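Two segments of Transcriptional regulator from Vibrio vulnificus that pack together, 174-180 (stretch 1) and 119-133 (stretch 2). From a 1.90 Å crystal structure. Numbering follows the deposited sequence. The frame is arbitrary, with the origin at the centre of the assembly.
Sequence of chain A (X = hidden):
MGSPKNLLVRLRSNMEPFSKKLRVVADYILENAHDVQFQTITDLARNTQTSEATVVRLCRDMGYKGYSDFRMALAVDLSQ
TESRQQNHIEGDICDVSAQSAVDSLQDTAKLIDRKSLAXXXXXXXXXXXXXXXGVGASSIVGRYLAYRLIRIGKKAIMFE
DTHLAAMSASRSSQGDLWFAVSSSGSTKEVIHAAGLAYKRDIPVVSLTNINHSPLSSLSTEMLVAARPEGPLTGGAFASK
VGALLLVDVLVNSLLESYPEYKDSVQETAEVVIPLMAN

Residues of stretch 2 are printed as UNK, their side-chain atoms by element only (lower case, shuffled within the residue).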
# COMPACT_ATOMS: atom_id res chain seq x y z
N GLN A 174 -9.94 27.74 -5.75
CA GLN A 174 -8.82 27.80 -6.72
C GLN A 174 -7.48 27.50 -6.12
O GLN A 174 -7.13 28.07 -5.11
CB GLN A 174 -8.76 29.23 -7.36
CG GLN A 174 -9.67 29.36 -8.56
CD GLN A 174 -9.42 28.24 -9.54
OE1 GLN A 174 -10.36 27.60 -10.00
NE2 GLN A 174 -8.13 27.92 -9.76
N GLY A 175 -6.76 26.58 -6.75
CA GLY A 175 -5.46 26.15 -6.31
C GLY A 175 -5.57 24.77 -5.62
O GLY A 175 -4.56 24.11 -5.37
N ASP A 176 -6.78 24.34 -5.28
CA ASP A 176 -6.91 22.94 -4.68
C ASP A 176 -6.96 21.90 -5.84
O ASP A 176 -7.42 22.24 -6.93
CB ASP A 176 -8.21 22.77 -3.86
CG ASP A 176 -8.26 23.68 -2.68
OD1 ASP A 176 -7.14 24.14 -2.30
OD2 ASP A 176 -9.37 23.91 -2.09
N LEU A 177 -6.66 20.63 -5.56
CA LEU A 177 -6.85 19.52 -6.49
C LEU A 177 -7.24 18.30 -5.60
O LEU A 177 -6.70 18.11 -4.50
CB LEU A 177 -5.50 19.15 -7.12
CG LEU A 177 -5.29 17.80 -7.89
CD1 LEU A 177 -6.10 17.93 -9.17
CD2 LEU A 177 -3.85 17.58 -8.36
N TRP A 178 -8.18 17.48 -6.07
CA TRP A 178 -8.64 16.27 -5.31
C TRP A 178 -8.35 15.00 -6.04
O TRP A 178 -8.54 14.93 -7.24
CB TRP A 178 -10.12 16.30 -5.09
CG TRP A 178 -10.41 17.41 -4.14
CD1 TRP A 178 -10.58 18.78 -4.42
CD2 TRP A 178 -10.48 17.28 -2.74
NE1 TRP A 178 -10.75 19.48 -3.26
CE2 TRP A 178 -10.71 18.63 -2.20
CE3 TRP A 178 -10.45 16.17 -1.86
CZ2 TRP A 178 -10.89 18.86 -0.83
CZ3 TRP A 178 -10.60 16.42 -0.49
CH2 TRP A 178 -10.85 17.74 0.01
N PHE A 179 -7.92 13.97 -5.30
CA PHE A 179 -7.85 12.62 -5.84
C PHE A 179 -8.91 11.74 -5.16
O PHE A 179 -9.02 11.72 -3.92
CB PHE A 179 -6.50 12.07 -5.50
CG PHE A 179 -5.43 12.52 -6.47
CD1 PHE A 179 -4.75 13.69 -6.23
CD2 PHE A 179 -5.16 11.80 -7.63
CE1 PHE A 179 -3.74 14.13 -7.09
CE2 PHE A 179 -4.16 12.26 -8.50
CZ PHE A 179 -3.53 13.44 -8.27
N ALA A 180 -9.71 11.05 -5.94
CA ALA A 180 -10.77 10.16 -5.42
C ALA A 180 -10.21 8.79 -5.71
O ALA A 180 -10.07 8.45 -6.87
CB ALA A 180 -12.14 10.40 -6.20
N UNK A 119 -1.27 15.25 -18.47
CA UNK A 119 -2.11 16.26 -17.93
C UNK A 119 -2.23 16.24 -16.41
O UNK A 119 -2.27 17.30 -15.79
n UNK A 119 -5.83 15.94 -20.02
c UNK A 119 -3.51 16.85 -19.87
c UNK A 119 -5.97 14.96 -20.89
c UNK A 119 -4.96 17.14 -20.20
c UNK A 119 -3.49 16.16 -18.54
n UNK A 119 -6.80 13.97 -20.61
n UNK A 119 -5.26 14.96 -22.05
N UNK A 120 -2.33 15.04 -15.82
CA UNK A 120 -2.48 14.93 -14.36
C UNK A 120 -1.20 15.48 -13.64
O UNK A 120 -1.26 16.18 -12.63
c UNK A 120 -4.15 13.04 -14.58
c UNK A 120 -2.79 13.45 -13.96
c UNK A 120 -2.75 13.30 -12.44
c UNK A 120 -4.50 11.55 -14.47
N UNK A 121 -0.04 15.15 -14.18
CA UNK A 121 1.23 15.70 -13.68
C UNK A 121 1.23 17.19 -13.60
O UNK A 121 1.62 17.77 -12.56
c UNK A 121 2.63 13.83 -14.58
c UNK A 121 3.64 16.19 -14.20
c UNK A 121 2.37 15.36 -14.62
N UNK A 122 0.73 17.85 -14.66
CA UNK A 122 0.71 19.29 -14.67
C UNK A 122 -0.25 19.85 -13.63
O UNK A 122 0.09 20.79 -12.93
o UNK A 122 2.46 22.50 -15.63
c UNK A 122 0.28 19.75 -16.09
o UNK A 122 3.12 20.41 -16.21
c UNK A 122 0.83 21.07 -16.56
c UNK A 122 2.24 21.33 -16.11
N UNK A 123 -1.43 19.25 -13.50
CA UNK A 123 -2.36 19.63 -12.39
C UNK A 123 -1.71 19.55 -10.99
O UNK A 123 -1.82 20.47 -10.19
c UNK A 123 -7.30 19.97 -15.37
n UNK A 123 -7.42 21.01 -14.53
c UNK A 123 -4.36 19.13 -13.80
c UNK A 123 -5.82 18.76 -13.77
n UNK A 123 -7.97 19.97 -16.54
c UNK A 123 -3.60 18.77 -12.49
n UNK A 123 -6.53 18.93 -15.06
N UNK A 124 -1.04 18.44 -10.71
CA UNK A 124 -0.32 18.29 -9.46
C UNK A 124 0.75 19.37 -9.27
O UNK A 124 0.85 20.02 -8.20
c UNK A 124 0.27 16.90 -9.33
c UNK A 124 -0.89 15.87 -9.33
c UNK A 124 1.07 16.80 -7.99
N UNK A 125 1.47 19.63 -10.32
CA UNK A 125 2.52 20.62 -10.27
C UNK A 125 1.93 21.96 -9.90
O UNK A 125 2.47 22.64 -9.02
n UNK A 125 5.29 21.85 -10.79
c UNK A 125 4.26 21.82 -11.62
c UNK A 125 3.25 20.71 -11.60
c UNK A 125 6.01 22.99 -10.99
c UNK A 125 4.29 23.04 -12.33
n UNK A 125 5.41 23.69 -11.95
N UNK A 126 0.80 22.31 -10.53
CA UNK A 126 0.15 23.61 -10.26
C UNK A 126 -0.53 23.67 -8.87
O UNK A 126 -0.73 24.77 -8.32
c UNK A 126 -0.92 23.96 -11.33
c UNK A 126 0.69 25.14 -12.99
n UNK A 126 1.59 24.91 -13.95
c UNK A 126 -0.41 24.07 -12.79
o UNK A 126 0.72 26.15 -12.28
N UNK A 127 -0.87 22.51 -8.31
CA UNK A 127 -1.80 22.53 -7.20
C UNK A 127 -1.12 23.11 -5.96
O UNK A 127 0.04 22.82 -5.67
c UNK A 127 -2.33 21.13 -6.96
N UNK A 128 -1.83 23.95 -5.23
CA UNK A 128 -1.31 24.40 -3.94
C UNK A 128 -1.72 23.44 -2.81
O UNK A 128 -1.04 23.30 -1.76
c UNK A 128 -1.02 26.84 -4.50
o UNK A 128 -2.74 28.45 -4.10
o UNK A 128 -0.73 29.23 -4.40
c UNK A 128 -1.53 28.27 -4.32
c UNK A 128 -1.83 25.81 -3.67
N UNK A 129 -2.81 22.72 -3.02
CA UNK A 129 -3.29 21.83 -1.91
C UNK A 129 -3.92 20.63 -2.57
O UNK A 129 -4.63 20.78 -3.61
c UNK A 129 -5.11 20.49 2.16
c UNK A 129 -6.28 19.87 1.80
c UNK A 129 -6.84 20.07 0.55
c UNK A 129 -6.22 20.92 -0.35
c UNK A 129 -4.33 22.54 -1.01
c UNK A 129 -4.45 21.34 1.23
c UNK A 129 -5.02 21.59 0.00
N UNK A 130 -3.61 19.45 -2.04
CA UNK A 130 -4.11 18.24 -2.65
C UNK A 130 -4.83 17.44 -1.58
O UNK A 130 -4.22 17.02 -0.51
c UNK A 130 -1.02 17.56 -4.98
c UNK A 130 -2.27 18.22 -4.41
c UNK A 130 -2.95 17.40 -3.28
c UNK A 130 -3.47 16.06 -3.87
N UNK A 131 -6.09 17.18 -1.84
CA UNK A 131 -6.94 16.41 -0.92
C UNK A 131 -7.10 15.01 -1.50
O UNK A 131 -7.36 14.85 -2.72
N UNK A 132 -7.01 13.97 -0.66
CA UNK A 132 -7.16 12.60 -1.21
C UNK A 132 -8.26 11.86 -0.43
O UNK A 132 -8.38 12.11 0.76
c UNK A 132 -5.88 11.79 -1.05
s UNK A 132 -4.47 12.62 -1.83
N UNK A 133 -9.05 11.03 -1.12
CA UNK A 133 -10.23 10.43 -0.49
C UNK A 133 -10.27 8.96 -0.86
O UNK A 133 -10.16 8.60 -2.03
c UNK A 133 -11.59 11.12 -0.91
c UNK A 133 -12.75 10.52 -0.13
c UNK A 133 -12.75 13.19 -1.63
c UNK A 133 -11.61 12.63 -0.75

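Position 119 carries three carbons, a nitrogen, then a carbon bearing two more nitrogens, a guanidinium beyond reach of stretch 1: Arg119. Position 120 has four carbons forked at the first, one arm two carbons long, which is isoleucine; Ile120 CG2 lies 4.2 Å from Phe179 CZ. Position 121, one carbon carrying two, is Val121, out of reach. At 122 three carbons end in two oxygens, giving Glu122, also remote. Position 123 repeats the guanidinium pattern; in Arg123 the CA-to-CB bond points toward the strand, CB sitting 4.2 Å from Leu177 CD1, while the end of the chain leads away.

Position 124 has three carbons forked at the first: Val124. Its CG2 touches both Leu177 CD2 (3.6 Å) and Phe179 CZ (3.7 Å), so one methyl serves two neighbours on the strand. Position 125, one carbon and a five-membered ring of three carbons and two nitrogens, is His125, pointing away. Position 126 has three carbons, the third carrying one oxygen and one nitrogen: Gln126, whose NE2 donates to Glu122 OE2 at 3.1 Å.

A single carbon at 127 gives Ala127, the first residue to leave helical phi/psi; its CB packs 3.7 Å from Leu177 CB. Position 128 shows three carbons and two terminal oxygens, hence Glu128. An ideal CB on Gly175 would lie 2.8 Å from Glu128 OE1, a clash.

Position 129, one carbon plus a six-carbon ring, is Phe129; Trp178 CZ2 approaches the edge of that ring, 4.4 Å from CE2. Position 130 is forked again with one two-carbon arm: Ile130, whose CG2 meets the ring edge of Phe179 at CD1 (3.6 Å). No side-chain atoms exist at 131, so it is Gly131. Its CA lies 3.9 Å from the centroid of the six-membered ring of Trp178, over the face; an ideal CB would fall 2.4 Å from Trp178 CZ3. Position 132 has one carbon and then one sulfur, the sulfur 4.2 Å from Phe179 CB: Cys132, with SG as that atom. The last position, 133, has the forked four-carbon pattern of Ile133, CD1 3.8 Å from Trp178 CE3.

The contact is a parallel strand pairing, axes 19° apart. Gly175 O accepts from Glu128 N (2.7 Å) and Phe129 N (3.2 Å); then Leu177 N to Phe129 O (2.8 Å), Gly131 N to Leu177 O (2.9 Å), Phe179 N to Gly131 O (2.8 Å) and Ile133 N to Phe179 O (2.9 Å) continue the ladder. Leu177 and Phe179 share one sheet face with Ile130 and Cys132, where the helix packs; Trp178 covers Gly131 on the other.

Stretch 2, residues 119-133: RIVERVHQAEFIGCI
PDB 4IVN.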